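Local coordinates for putative endo-1,4-beta-xylanase (Bacteroides thetaiotaomicron VPI-5482, PDB 5MSX), which probably hydrolyses glycosidic bonds in plant pectin as a family 43 glycoside hydrolase, with an F5/8 type C domain attached to its catalytic domain, at residues S356-G361 and P451-W456; K103-P108 and P116-K121; N271-Y276 and T288-L293; W169-V174 and K196-G201. All coordinates share one frame; numbering follows the deposited sequence.

Interaction 1. Residues S356-G361 and P451-W456; sequences SFAVDG and PGIWEW. With CA (calcium ion), chain T.
A calcium ion holds Phe357, Asp360, Trp454 and Glu455 together where direct bonds between the two segments are few and weak. The loop gives Phe357 O, 2.3 Å from the calcium, and Asp360 OD1; the strand side gives Trp454 O and Glu455 OE2, the last at 2.6 Å from the ion. Asp360 OD1 and Glu455 OE2 stand only 2.8 Å apart, in carboxylates that are nearly coplanar (13°), an approach of like charges that the shared cation probably pays for. Glu455 starts away from the loop, but a bend at chi2 (-54°) brings its carboxylate back, and OE1 takes a weak bond from Gly361 N. Beside the metal site, Ala358 CB rests on Ile453 CG2 at 4.0 Å, and Trp456 N makes a weak bond to Ala358 O. Ala362 and Ser365 complete the site. Trp454 and Glu455 form a classic beta bulge opposite Tyr395, so that strand 452-458 turns its corner at the metal, between strands 386-396 and 367-368 of the F5/8 type C domain.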
loop_
_atom_site.group_PDB
_atom_site.type_symbol
_atom_site.label_atom_id
_atom_site.label_comp_id
_atom_site.label_asym_id
_atom_site.label_seq_id
_atom_site.Cartn_x
_atom_site.Cartn_y
_atom_site.Cartn_z
ATOM N N SER C 356 37.415 13.913 34.131
ATOM C CA SER C 356 36.662 12.816 34.749
ATOM C C SER C 356 35.228 12.670 34.197
ATOM O O SER C 356 34.638 11.584 34.287
ATOM C CB SER C 356 36.636 12.966 36.266
ATOM O OG SER C 356 36.002 14.193 36.601
ATOM N N PHE C 357 34.677 13.748 33.634
ATOM C CA PHE C 357 33.392 13.669 32.905
ATOM C C PHE C 357 33.466 12.788 31.629
ATOM O O PHE C 357 32.448 12.265 31.201
ATOM C CB PHE C 357 32.812 15.065 32.590
ATOM C CG PHE C 357 32.263 15.834 33.803
ATOM C CD1 PHE C 357 32.078 15.242 35.062
ATOM C CD2 PHE C 357 31.866 17.170 33.643
ATOM C CE1 PHE C 357 31.548 15.961 36.121
ATOM C CE2 PHE C 357 31.328 17.891 34.703
ATOM C CZ PHE C 357 31.171 17.291 35.940
ATOM N N ALA C 358 34.647 12.623 31.026
ATOM C CA ALA C 358 34.809 11.661 29.902
ATOM C C ALA C 358 34.551 10.180 30.282
ATOM O O ALA C 358 34.227 9.364 29.405
ATOM C CB ALA C 358 36.178 11.813 29.276
ATOM N N VAL C 359 34.693 9.825 31.570
ATOM C CA VAL C 359 34.660 8.400 32.008
ATOM C C VAL C 359 33.770 8.131 33.208
ATOM O O VAL C 359 33.957 7.128 33.902
ATOM C CB VAL C 359 36.082 7.879 32.330
ATOM C CG1 VAL C 359 36.977 8.033 31.108
ATOM C CG2 VAL C 359 36.691 8.609 33.529
ATOM N N ASP C 360 32.811 9.022 33.467
ATOM C CA ASP C 360 31.912 8.867 34.603
ATOM C C ASP C 360 30.692 7.981 34.343
ATOM O O ASP C 360 29.958 7.689 35.280
ATOM C CB ASP C 360 31.467 10.239 35.160
ATOM C CG ASP C 360 30.732 11.118 34.134
ATOM O OD1 ASP C 360 30.613 10.774 32.920
ATOM O OD2 ASP C 360 30.313 12.230 34.528
ATOM N N GLY C 361 30.460 7.541 33.114
ATOM C CA GLY C 361 29.233 6.769 32.806
ATOM C C GLY C 361 27.931 7.609 32.709
ATOM O O GLY C 361 26.847 7.046 32.680
ATOM N N PRO C 451 36.759 19.180 20.029
ATOM C CA PRO C 451 37.656 18.475 20.931
ATOM C C PRO C 451 37.041 18.196 22.324
ATOM O O PRO C 451 37.381 18.862 23.309
ATOM C CB PRO C 451 38.878 19.415 20.992
ATOM C CG PRO C 451 38.295 20.778 20.833
ATOM C CD PRO C 451 37.130 20.604 19.884
ATOM N N GLY C 452 36.144 17.206 22.392
ATOM C CA GLY C 452 35.475 16.851 23.625
ATOM C C GLY C 452 34.876 15.474 23.596
ATOM O O GLY C 452 34.642 14.931 22.524
ATOM N N ILE C 453 34.635 14.915 24.779
ATOM C CA ILE C 453 34.166 13.555 24.940
ATOM C C ILE C 453 33.057 13.484 26.015
ATOM O O ILE C 453 33.282 13.859 27.201
ATOM C CB ILE C 453 35.332 12.620 25.369
ATOM C CG1 ILE C 453 36.481 12.648 24.343
ATOM C CG2 ILE C 453 34.839 11.194 25.541
ATOM C CD1 ILE C 453 37.603 11.667 24.657
ATOM N N TRP C 454 31.884 12.983 25.599
ATOM C CA TRP C 454 30.802 12.569 26.524
ATOM C C TRP C 454 31.145 11.311 27.329
ATOM O O TRP C 454 30.982 11.272 28.554
ATOM C CB TRP C 454 29.507 12.289 25.745
ATOM C CG TRP C 454 28.895 13.431 25.017
ATOM C CD1 TRP C 454 28.907 13.639 23.683
ATOM C CD2 TRP C 454 28.152 14.519 25.592
ATOM N NE1 TRP C 454 28.215 14.785 23.369
ATOM C CE2 TRP C 454 27.760 15.361 24.526
ATOM C CE3 TRP C 454 27.808 14.878 26.907
ATOM C CZ2 TRP C 454 27.024 16.541 24.728
ATOM C CZ3 TRP C 454 27.100 16.036 27.114
ATOM C CH2 TRP C 454 26.687 16.846 26.028
ATOM N N GLU C 455 31.584 10.263 26.635
ATOM C CA GLU C 455 31.880 8.965 27.267
ATOM C C GLU C 455 33.003 8.248 26.543
ATOM O O GLU C 455 33.049 8.250 25.314
ATOM C CB GLU C 455 30.646 8.033 27.328
ATOM C CG GLU C 455 29.700 8.283 28.507
ATOM C CD GLU C 455 30.430 8.262 29.852
ATOM O OE1 GLU C 455 31.098 7.248 30.139
ATOM O OE2 GLU C 455 30.380 9.264 30.609
ATOM N N TRP C 456 33.893 7.627 27.314
ATOM C CA TRP C 456 35.025 6.886 26.767
ATOM C C TRP C 456 35.063 5.594 27.537
ATOM O O TRP C 456 35.400 5.572 28.723
ATOM C CB TRP C 456 36.325 7.677 26.900
ATOM C CG TRP C 456 37.587 7.018 26.363
ATOM C CD1 TRP C 456 37.673 5.951 25.508
ATOM C CD2 TRP C 456 38.940 7.421 26.632
ATOM N NE1 TRP C 456 38.996 5.645 25.258
ATOM C CE2 TRP C 456 39.791 6.536 25.929
ATOM C CE3 TRP C 456 39.516 8.433 27.412
ATOM C CZ2 TRP C 456 41.191 6.647 25.968
ATOM C CZ3 TRP C 456 40.903 8.543 27.451
ATOM C CH2 TRP C 456 41.726 7.650 26.736
HETATM CA CA CA T . 30.201 11.829 30.774
#

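Interaction 2. Residues K103-P108 and P116-K121; sequences KYYIYP and PAVADK. With EDO (1,2-ethanediol), chain G.
Val118 CG2 lies over one face of the Tyr105 ring, 4.1 Å from its centroid and displaced toward the rim, the two side chains running side by side in the same direction. With CG2 anti to the backbone N, this methyl also touches Lys103 CB, 3.8 Å away. On the other face of the sheet Ile106 CG2 packs against Ala117 CB at 3.9 Å, and beyond the end of strand 103-106 Tyr107 crosses Pro116 at about a right angle, CE2 against CB. The backbones form an antiparallel ladder: Tyr104 with Ala119 and Ile106 with Ala117 are hydrogen-bonded pairs, and Tyr105 with Val118 is the non-hydrogen-bonded pair between them. Strand 103-106 joins strand 113-119 in one antiparallel sheet of the family 43 catalytic domain, which in this family is a five-bladed beta-propeller. Outward, the Tyr104 ring offers its edge to Asp120 O, while Tyr104 OH shares a 2.7 Å hydrogen bond with O1 of an ethanediol also hydrogen-bonded to Asn43 of the same chain and to Asp270 of the third subunit. At the polar edge Lys103 bends at chi2 (-57°) and runs alongside Asp120, its NZ making a 3.0 Å salt bridge to OD1 from above the carboxylate plane.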
loop_
_atom_site.group_PDB
_atom_site.type_symbol
_atom_site.label_atom_id
_atom_site.label_comp_id
_atom_site.label_asym_id
_atom_site.label_seq_id
_atom_site.Cartn_x
_atom_site.Cartn_y
_atom_site.Cartn_z
ATOM N N LYS C 103 6.982 -1.224 3.307
ATOM C CA LYS C 103 8.005 -0.164 3.392
ATOM C C LYS C 103 7.958 0.568 4.745
ATOM O O LYS C 103 7.001 0.440 5.512
ATOM C CB LYS C 103 7.742 0.919 2.330
ATOM C CG LYS C 103 7.771 0.477 0.885
ATOM C CD LYS C 103 9.090 -0.165 0.540
ATOM C CE LYS C 103 9.143 -0.538 -0.927
ATOM N NZ LYS C 103 9.857 -1.839 -1.100
ATOM N N TYR C 104 8.964 1.411 4.953
ATOM C CA TYR C 104 9.035 2.334 6.087
ATOM C C TYR C 104 8.874 3.766 5.597
ATOM O O TYR C 104 9.546 4.184 4.642
ATOM C CB TYR C 104 10.360 2.159 6.814
ATOM C CG TYR C 104 10.437 0.846 7.521
ATOM C CD1 TYR C 104 9.912 0.697 8.795
ATOM C CD2 TYR C 104 10.972 -0.306 6.884
ATOM C CE1 TYR C 104 9.943 -0.519 9.455
ATOM C CE2 TYR C 104 11.020 -1.545 7.554
ATOM C CZ TYR C 104 10.495 -1.637 8.837
ATOM O OH TYR C 104 10.509 -2.829 9.529
ATOM N N TYR C 105 7.963 4.500 6.229
ATOM C CA TYR C 105 7.729 5.915 5.953
ATOM C C TYR C 105 8.138 6.777 7.182
ATOM O O TYR C 105 7.962 6.359 8.320
ATOM C CB TYR C 105 6.268 6.157 5.630
ATOM C CG TYR C 105 5.766 5.463 4.391
ATOM C CD1 TYR C 105 5.334 4.118 4.436
ATOM C CD2 TYR C 105 5.684 6.143 3.179
ATOM C CE1 TYR C 105 4.855 3.480 3.298
ATOM C CE2 TYR C 105 5.218 5.503 2.024
ATOM C CZ TYR C 105 4.807 4.184 2.093
ATOM O OH TYR C 105 4.352 3.572 0.972
ATOM N N ILE C 106 8.677 7.964 6.927
ATOM C CA ILE C 106 9.020 8.898 7.970
ATOM C C ILE C 106 8.644 10.293 7.503
ATOM O O ILE C 106 8.639 10.570 6.299
ATOM C CB ILE C 106 10.505 8.733 8.372
ATOM C CG1 ILE C 106 10.755 9.292 9.782
ATOM C CG2 ILE C 106 11.431 9.324 7.308
ATOM C CD1 ILE C 106 12.018 8.745 10.409
ATOM N N TYR C 107 8.255 11.152 8.444
ATOM C CA TYR C 107 7.686 12.449 8.123
ATOM C C TYR C 107 8.401 13.604 8.890
ATOM O O TYR C 107 7.865 14.153 9.859
ATOM C CB TYR C 107 6.199 12.435 8.386
ATOM C CG TYR C 107 5.459 11.298 7.702
ATOM C CD1 TYR C 107 5.488 10.013 8.227
ATOM C CD2 TYR C 107 4.741 11.502 6.524
ATOM C CE1 TYR C 107 4.822 8.964 7.615
ATOM C CE2 TYR C 107 4.057 10.453 5.903
ATOM C CZ TYR C 107 4.105 9.186 6.465
ATOM O OH TYR C 107 3.467 8.120 5.902
ATOM N N PRO C 108 9.611 13.969 8.443
ATOM C CA PRO C 108 10.367 15.021 9.133
ATOM C C PRO C 108 10.012 16.425 8.685
ATOM O O PRO C 108 9.264 16.618 7.712
ATOM C CB PRO C 108 11.808 14.650 8.823
ATOM C CG PRO C 108 11.728 14.047 7.466
ATOM C CD PRO C 108 10.448 13.268 7.450
ATOM N N PRO C 116 6.866 13.744 3.306
ATOM C CA PRO C 116 6.882 12.283 3.383
ATOM C C PRO C 116 8.106 11.669 2.719
ATOM O O PRO C 116 8.467 12.042 1.605
ATOM C CB PRO C 116 5.610 11.894 2.636
ATOM C CG PRO C 116 5.420 12.973 1.616
ATOM C CD PRO C 116 5.985 14.229 2.222
ATOM N N ALA C 117 8.753 10.740 3.414
ATOM C CA ALA C 117 9.910 10.038 2.900
ATOM C C ALA C 117 9.690 8.547 3.075
ATOM O O ALA C 117 8.902 8.136 3.936
ATOM C CB ALA C 117 11.178 10.484 3.611
ATOM N N VAL C 118 10.390 7.741 2.276
ATOM C CA VAL C 118 10.156 6.289 2.242
ATOM C C VAL C 118 11.446 5.539 2.048
ATOM O O VAL C 118 12.345 6.043 1.402
ATOM C CB VAL C 118 9.139 5.911 1.124
ATOM C CG1 VAL C 118 9.657 6.308 -0.266
ATOM C CG2 VAL C 118 8.782 4.423 1.186
ATOM N N ALA C 119 11.531 4.351 2.632
ATOM C CA ALA C 119 12.715 3.503 2.544
ATOM C C ALA C 119 12.328 2.035 2.697
ATOM O O ALA C 119 11.223 1.743 3.132
ATOM C CB ALA C 119 13.702 3.878 3.640
ATOM N N ASP C 120 13.259 1.131 2.379
ATOM C CA ASP C 120 13.040 -0.320 2.513
ATOM C C ASP C 120 13.350 -0.829 3.892
ATOM O O ASP C 120 12.903 -1.916 4.244
ATOM C CB ASP C 120 13.943 -1.118 1.572
ATOM C CG ASP C 120 13.591 -0.939 0.136
ATOM O OD1 ASP C 120 12.405 -0.660 -0.180
ATOM O OD2 ASP C 120 14.517 -1.095 -0.691
ATOM N N LYS C 121 14.172 -0.098 4.647
ATOM C CA LYS C 121 14.441 -0.452 6.034
ATOM C C LYS C 121 14.607 0.804 6.895
ATOM O O LYS C 121 14.773 1.921 6.359
ATOM C CB LYS C 121 15.655 -1.374 6.117
ATOM C CG LYS C 121 16.931 -0.826 5.532
ATOM C CD LYS C 121 17.984 -1.919 5.538
ATOM C CE LYS C 121 19.365 -1.379 5.197
ATOM N NZ LYS C 121 19.336 -0.707 3.867
HETATM C C1 EDO G . 7.549 -4.261 10.835
HETATM O O1 EDO G . 8.671 -3.540 11.324
HETATM C C2 EDO G . 7.851 -5.711 11.137
HETATM O O2 EDO G . 9.145 -6.063 10.608
#

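Interaction 3. Residues N271-Y276 and T288-L293; sequences NYYFAY and TYVNQL. With EDO (1,2-ethanediol), chain B; EDO (1,2-ethanediol), chain D.
Tyr276 lays one face of its ring over Tyr289 CB, 4.0 Å from the ring centroid, a CH-pi contact between side chains on the same face of the sheet. Its chi1 of 58° sets CG between the backbone N and the carbonyl carbon and swings the ring across the neighbouring strand, where the edge receives Asn291 ND2 in plane, 3.4 Å from Tyr276 CE1. An alanine here would remove this ring and is likely to leave Tyr289 CB without its apolar cover and the Asn291 amide without a flat edge beside it. On the opposite face Ala275 CB meets Val290 CG2 at 4.0 Å; back on the Tyr276 face, Leu293 CD2 reaches Tyr272 CB. Backbone bonds fix the register: Phe274 N to Asn291 O is 2.8 Å and almost straight (178°), and Tyr276 pairs with Tyr289 in both directions. The next shell holds the polar ends: Tyr289 OH bonds to Phe25 O and Asn291 OD1 to Thr307, while Tyr273 OH donates to O2 of an ethanediol at 2.6 Å. The two strands form a beta hairpin; strand 261-264, on the other side of strand 272-278, completes a three-stranded antiparallel sheet of the family 43 catalytic domain.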
loop_
_atom_site.group_PDB
_atom_site.type_symbol
_atom_site.label_atom_id
_atom_site.label_comp_id
_atom_site.label_asym_id
_atom_site.label_seq_id
_atom_site.Cartn_x
_atom_site.Cartn_y
_atom_site.Cartn_z
ATOM N N ASN C 271 4.583 -1.907 29.257
ATOM C CA ASN C 271 5.456 -0.989 29.965
ATOM C C ASN C 271 5.601 0.196 29.062
ATOM O O ASN C 271 6.207 0.082 27.999
ATOM C CB ASN C 271 6.811 -1.631 30.263
ATOM C CG ASN C 271 6.681 -2.918 31.059
ATOM O OD1 ASN C 271 7.360 -3.902 30.768
ATOM N ND2 ASN C 271 5.800 -2.922 32.058
ATOM N N TYR C 272 4.986 1.310 29.443
ATOM C CA TYR C 272 5.089 2.533 28.644
ATOM C C TYR C 272 6.172 3.446 29.240
ATOM O O TYR C 272 6.417 3.428 30.452
ATOM C CB TYR C 272 3.737 3.246 28.583
ATOM C CG TYR C 272 2.768 2.618 27.635
ATOM C CD1 TYR C 272 2.199 1.375 27.910
ATOM C CD2 TYR C 272 2.452 3.225 26.427
ATOM C CE1 TYR C 272 1.308 0.781 27.030
ATOM C CE2 TYR C 272 1.569 2.631 25.540
ATOM C CZ TYR C 272 1.008 1.417 25.845
ATOM O OH TYR C 272 0.145 0.824 24.962
ATOM N N TYR C 273 6.809 4.210 28.348
ATOM C CA TYR C 273 7.867 5.171 28.668
ATOM C C TYR C 273 7.587 6.493 27.963
ATOM O O TYR C 273 6.990 6.521 26.896
ATOM C CB TYR C 273 9.247 4.632 28.229
ATOM C CG TYR C 273 9.590 3.363 28.954
ATOM C CD1 TYR C 273 10.201 3.384 30.212
ATOM C CD2 TYR C 273 9.216 2.138 28.423
ATOM C CE1 TYR C 273 10.464 2.200 30.897
ATOM C CE2 TYR C 273 9.487 0.951 29.086
ATOM C CZ TYR C 273 10.100 0.988 30.317
ATOM O OH TYR C 273 10.315 -0.210 30.952
ATOM N N PHE C 274 8.044 7.562 28.592
ATOM C CA PHE C 274 7.911 8.949 28.124
ATOM C C PHE C 274 9.334 9.489 27.920
ATOM O O PHE C 274 10.144 9.475 28.852
ATOM C CB PHE C 274 7.156 9.764 29.186
ATOM C CG PHE C 274 7.071 11.229 28.897
ATOM C CD1 PHE C 274 6.303 11.707 27.810
ATOM C CD2 PHE C 274 7.727 12.150 29.707
ATOM C CE1 PHE C 274 6.197 13.068 27.561
ATOM C CE2 PHE C 274 7.625 13.524 29.459
ATOM C CZ PHE C 274 6.874 13.986 28.393
ATOM N N ALA C 275 9.642 9.921 26.705
ATOM C CA ALA C 275 10.920 10.556 26.401
ATOM C C ALA C 275 10.653 12.005 26.214
ATOM O O ALA C 275 9.633 12.365 25.624
ATOM C CB ALA C 275 11.491 10.001 25.138
ATOM N N TYR C 276 11.565 12.852 26.687
ATOM C CA TYR C 276 11.373 14.300 26.590
ATOM C C TYR C 276 12.703 15.044 26.453
ATOM O O TYR C 276 13.736 14.608 26.933
ATOM C CB TYR C 276 10.608 14.822 27.798
ATOM C CG TYR C 276 11.294 14.526 29.119
ATOM C CD1 TYR C 276 11.172 13.278 29.724
ATOM C CD2 TYR C 276 12.075 15.488 29.765
ATOM C CE1 TYR C 276 11.806 13.008 30.934
ATOM C CE2 TYR C 276 12.717 15.208 30.962
ATOM C CZ TYR C 276 12.575 13.973 31.545
ATOM O OH TYR C 276 13.201 13.688 32.754
ATOM N N THR C 288 17.983 14.617 25.793
ATOM C CA THR C 288 16.737 13.831 25.889
ATOM C C THR C 288 16.870 12.834 27.018
ATOM O O THR C 288 17.948 12.252 27.217
ATOM C CB THR C 288 16.342 13.157 24.555
ATOM O OG1 THR C 288 15.929 14.162 23.625
ATOM C CG2 THR C 288 15.150 12.161 24.718
ATOM N N TYR C 289 15.796 12.708 27.801
ATOM C CA TYR C 289 15.728 11.829 28.965
ATOM C C TYR C 289 14.498 10.936 28.846
ATOM O O TYR C 289 13.535 11.294 28.155
ATOM C CB TYR C 289 15.616 12.676 30.247
ATOM C CG TYR C 289 16.828 13.577 30.421
ATOM C CD1 TYR C 289 16.901 14.790 29.762
ATOM C CD2 TYR C 289 17.925 13.169 31.149
ATOM C CE1 TYR C 289 18.007 15.599 29.868
ATOM C CE2 TYR C 289 19.048 13.993 31.281
ATOM C CZ TYR C 289 19.083 15.210 30.625
ATOM O OH TYR C 289 20.174 16.073 30.732
ATOM N N VAL C 290 14.516 9.818 29.563
ATOM C CA VAL C 290 13.413 8.824 29.539
ATOM C C VAL C 290 13.009 8.481 30.983
ATOM O O VAL C 290 13.877 8.272 31.863
ATOM C CB VAL C 290 13.803 7.543 28.738
ATOM C CG1 VAL C 290 12.665 6.511 28.711
ATOM C CG2 VAL C 290 14.151 7.894 27.297
ATOM N N ASN C 291 11.697 8.432 31.223
ATOM C CA ASN C 291 11.135 7.911 32.483
ATOM C C ASN C 291 9.941 7.055 32.175
ATOM O O ASN C 291 9.353 7.138 31.084
ATOM C CB ASN C 291 10.670 9.042 33.399
ATOM C CG ASN C 291 11.809 9.749 34.058
ATOM O OD1 ASN C 291 12.560 9.150 34.864
ATOM N ND2 ASN C 291 11.984 11.001 33.705
ATOM N N GLN C 292 9.535 6.286 33.169
ATOM C CA GLN C 292 8.294 5.488 33.074
ATOM C C GLN C 292 7.033 6.342 32.974
ATOM O O GLN C 292 6.965 7.424 33.553
ATOM C CB GLN C 292 8.135 4.588 34.307
ATOM C CG GLN C 292 9.211 3.526 34.431
ATOM C CD GLN C 292 9.103 2.785 35.761
ATOM O OE1 GLN C 292 9.095 3.382 36.831
ATOM N NE2 GLN C 292 9.018 1.491 35.687
ATOM N N LEU C 293 6.056 5.827 32.230
ATOM C CA LEU C 293 4.746 6.416 32.104
ATOM C C LEU C 293 3.747 5.367 32.622
ATOM O O LEU C 293 3.734 4.214 32.172
ATOM C CB LEU C 293 4.452 6.791 30.648
ATOM C CG LEU C 293 3.073 7.469 30.473
ATOM C CD1 LEU C 293 3.254 8.959 30.381
ATOM C CD2 LEU C 293 2.363 6.976 29.257
HETATM C C1 EDO B . 11.230 -4.621 29.465
HETATM O O1 EDO B . 10.975 -4.039 28.168
HETATM C C2 EDO B . 10.935 -3.586 30.549
HETATM O O2 EDO B . 9.921 -2.669 30.078
HETATM C C1 EDO D . 3.985 7.802 36.000
HETATM O O1 EDO D . 3.635 8.571 34.826
HETATM C C2 EDO D . 5.198 8.229 36.809
HETATM O O2 EDO D . 6.418 8.279 36.004
HETATM O O HOH W 1 3.685 1.668 31.983
#

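Interaction 4. Residues W169-V174 and K196-G201; sequences WGRRHV and KEYSEG
Gly170 and Glu200 bring their CA atoms within 4.2 Å of each other, and beside them Arg171 N donates to Ser199 O at 2.8 Å, from above the carbonyl plane. Arg172 makes the largest contribution: its chain runs extended from CG to NE (chi2 175°), and NH1 and NH2 both grip Glu197 O end-on, each at 2.9 Å and in the guanidinium plane. Ser199 CB lies over one face of that group, 3.5 Å from Arg172 NH1, while NE is hydrogen-bonded to Thr193 OG1. A leucine in place of Arg172 would probably leave Glu197 O without two donors and the 196-199 backbone freer to shift. Arg171 crosses Tyr198 at about a right angle, CG against CE1. A water joins Arg172 N to Ser199 OG, a hydroxyl also hydrogen-bonded to Thr216 O. Tyr198 OH donates to Glu200 OE1 at 2.8 Å, and Thr216 holds Glu200 N. Glu200 is the predicted proton donor, close to the predicted pKa-modulating Asp154, so this loop contact borders the probable active site of the glycosidase.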
loop_
_atom_site.group_PDB
_atom_site.type_symbol
_atom_site.label_atom_id
_atom_site.label_comp_id
_atom_site.label_asym_id
_atom_site.label_seq_id
_atom_site.Cartn_x
_atom_site.Cartn_y
_atom_site.Cartn_z
ATOM N N TRP C 169 -0.310 17.002 13.560
ATOM C CA TRP C 169 0.804 17.944 13.508
ATOM C C TRP C 169 0.582 19.133 14.432
ATOM O O TRP C 169 -0.375 19.149 15.165
ATOM C CB TRP C 169 1.196 18.316 12.048
ATOM C CG TRP C 169 0.250 19.148 11.235
ATOM C CD1 TRP C 169 0.344 20.519 10.993
ATOM C CD2 TRP C 169 -0.882 18.683 10.472
ATOM N NE1 TRP C 169 -0.681 20.915 10.150
ATOM C CE2 TRP C 169 -1.440 19.815 9.812
ATOM C CE3 TRP C 169 -1.499 17.437 10.315
ATOM C CZ2 TRP C 169 -2.590 19.727 9.007
ATOM C CZ3 TRP C 169 -2.642 17.346 9.507
ATOM C CH2 TRP C 169 -3.173 18.494 8.858
ATOM N N GLY C 170 1.513 20.077 14.454
ATOM C CA GLY C 170 1.467 21.171 15.433
ATOM C C GLY C 170 0.229 22.030 15.312
ATOM O O GLY C 170 -0.476 22.009 14.277
ATOM N N ARG C 171 -0.067 22.725 16.408
ATOM C CA ARG C 171 -1.264 23.560 16.583
ATOM C C ARG C 171 -2.572 22.766 16.532
ATOM O O ARG C 171 -3.642 23.262 16.118
ATOM C CB ARG C 171 -1.237 24.767 15.630
ATOM C CG ARG C 171 0.101 25.508 15.647
ATOM C CD ARG C 171 -0.041 26.943 15.111
ATOM N NE ARG C 171 -0.770 27.807 16.068
ATOM C CZ ARG C 171 -0.999 29.117 15.876
ATOM N NH1 ARG C 171 -0.588 29.727 14.750
ATOM N NH2 ARG C 171 -1.643 29.826 16.804
ATOM N N ARG C 172 -2.482 21.546 17.049
ATOM C CA ARG C 172 -3.633 20.698 17.293
ATOM C C ARG C 172 -4.338 20.200 16.010
ATOM O O ARG C 172 -5.520 19.875 16.025
ATOM C CB ARG C 172 -4.607 21.373 18.270
ATOM C CG ARG C 172 -3.991 21.894 19.577
ATOM C CD ARG C 172 -5.055 22.631 20.382
ATOM N NE ARG C 172 -4.591 23.078 21.691
ATOM C CZ ARG C 172 -3.741 24.091 21.902
ATOM N NH1 ARG C 172 -3.213 24.789 20.890
ATOM N NH2 ARG C 172 -3.379 24.398 23.159
ATOM N N HIS C 173 -3.580 20.087 14.932
ATOM C CA HIS C 173 -4.128 19.652 13.659
ATOM C C HIS C 173 -4.127 18.138 13.527
ATOM O O HIS C 173 -3.188 17.472 13.971
ATOM C CB HIS C 173 -3.358 20.270 12.499
ATOM C CG HIS C 173 -3.655 21.727 12.300
ATOM N ND1 HIS C 173 -2.762 22.726 12.633
ATOM C CD2 HIS C 173 -4.754 22.355 11.821
ATOM C CE1 HIS C 173 -3.290 23.905 12.344
ATOM N NE2 HIS C 173 -4.501 23.709 11.861
ATOM N N VAL C 174 -5.173 17.625 12.881
ATOM C CA VAL C 174 -5.267 16.205 12.525
ATOM C C VAL C 174 -6.120 15.992 11.245
ATOM O O VAL C 174 -7.129 16.669 11.023
ATOM C CB VAL C 174 -5.839 15.368 13.686
ATOM C CG1 VAL C 174 -7.268 15.758 14.012
ATOM C CG2 VAL C 174 -5.747 13.879 13.389
ATOM N N LYS C 196 -5.229 26.473 25.861
ATOM C CA LYS C 196 -5.450 27.100 24.536
ATOM C C LYS C 196 -4.220 27.692 23.817
ATOM O O LYS C 196 -4.314 28.117 22.651
ATOM C CB LYS C 196 -6.496 28.226 24.665
ATOM C CG LYS C 196 -7.756 27.890 25.461
ATOM C CD LYS C 196 -8.596 26.825 24.787
ATOM C CE LYS C 196 -9.874 26.540 25.561
ATOM N NZ LYS C 196 -10.726 25.550 24.832
ATOM N N GLU C 197 -3.081 27.748 24.498
ATOM C CA GLU C 197 -1.908 28.447 23.958
ATOM C C GLU C 197 -1.201 27.672 22.858
ATOM O O GLU C 197 -1.551 26.516 22.569
ATOM C CB GLU C 197 -0.940 28.863 25.077
ATOM C CG GLU C 197 -0.434 27.773 26.020
ATOM C CD GLU C 197 -1.342 27.541 27.233
ATOM O OE1 GLU C 197 -0.872 27.662 28.390
ATOM O OE2 GLU C 197 -2.538 27.246 27.032
ATOM N N TYR C 198 -0.249 28.326 22.199
ATOM C CA TYR C 198 0.544 27.692 21.163
ATOM C C TYR C 198 1.008 26.276 21.560
ATOM O O TYR C 198 1.623 26.076 22.626
ATOM C CB TYR C 198 1.779 28.530 20.821
ATOM C CG TYR C 198 2.653 27.830 19.816
ATOM C CD1 TYR C 198 2.221 27.637 18.515
ATOM C CD2 TYR C 198 3.893 27.289 20.187
ATOM C CE1 TYR C 198 2.994 26.949 17.588
ATOM C CE2 TYR C 198 4.669 26.595 19.271
ATOM C CZ TYR C 198 4.224 26.441 17.973
ATOM O OH TYR C 198 5.009 25.761 17.079
ATOM N N SER C 199 0.778 25.314 20.662
ATOM C CA SER C 199 1.126 23.917 20.906
ATOM C C SER C 199 1.838 23.265 19.743
ATOM O O SER C 199 1.557 23.548 18.545
ATOM C CB SER C 199 -0.150 23.120 21.206
ATOM O OG SER C 199 0.138 21.726 21.279
ATOM N N GLU C 200 2.756 22.367 20.085
ATOM C CA GLU C 200 3.493 21.602 19.070
ATOM C C GLU C 200 3.790 20.195 19.586
ATOM O O GLU C 200 3.174 19.756 20.545
ATOM C CB GLU C 200 4.749 22.380 18.655
ATOM C CG GLU C 200 5.814 22.558 19.723
ATOM C CD GLU C 200 6.941 23.536 19.302
ATOM O OE1 GLU C 200 6.907 24.056 18.157
ATOM O OE2 GLU C 200 7.877 23.781 20.106
ATOM N N GLY C 201 4.693 19.480 18.935
ATOM C CA GLY C 201 5.116 18.159 19.408
ATOM C C GLY C 201 4.017 17.172 19.791
ATOM O O GLY C 201 4.123 16.518 20.822
HETATM O O HOH W 2 -1.674 26.457 18.690
HETATM O O HOH W 3 -0.246 20.326 18.987
#

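In the fold
Interactions 2, 3 and 4 belong to the family 43 catalytic domain, whereas interaction 1 lies in the F5/8 type C domain, about 38 Å from interaction 4, centre to centre. Interactions 2 and 3 share one chemistry, antiparallel strand pairing with aromatic and aliphatic packing, in two separate sheets; interaction 3 is the more thoroughly buried, while interaction 2 ends in a charged edge, where Lys103 packs on the second subunit, and Tyr104 touches the third. Interactions 1 and 4 instead fasten loops. The first is buried and depends on a metal ion; the second, only partly buried, relies on a guanidinium and waters. None touches another, though interaction 4 comes within about 8 Å of 2 and 3, nearest atoms measured, and interactions 1 and 3 are equally near.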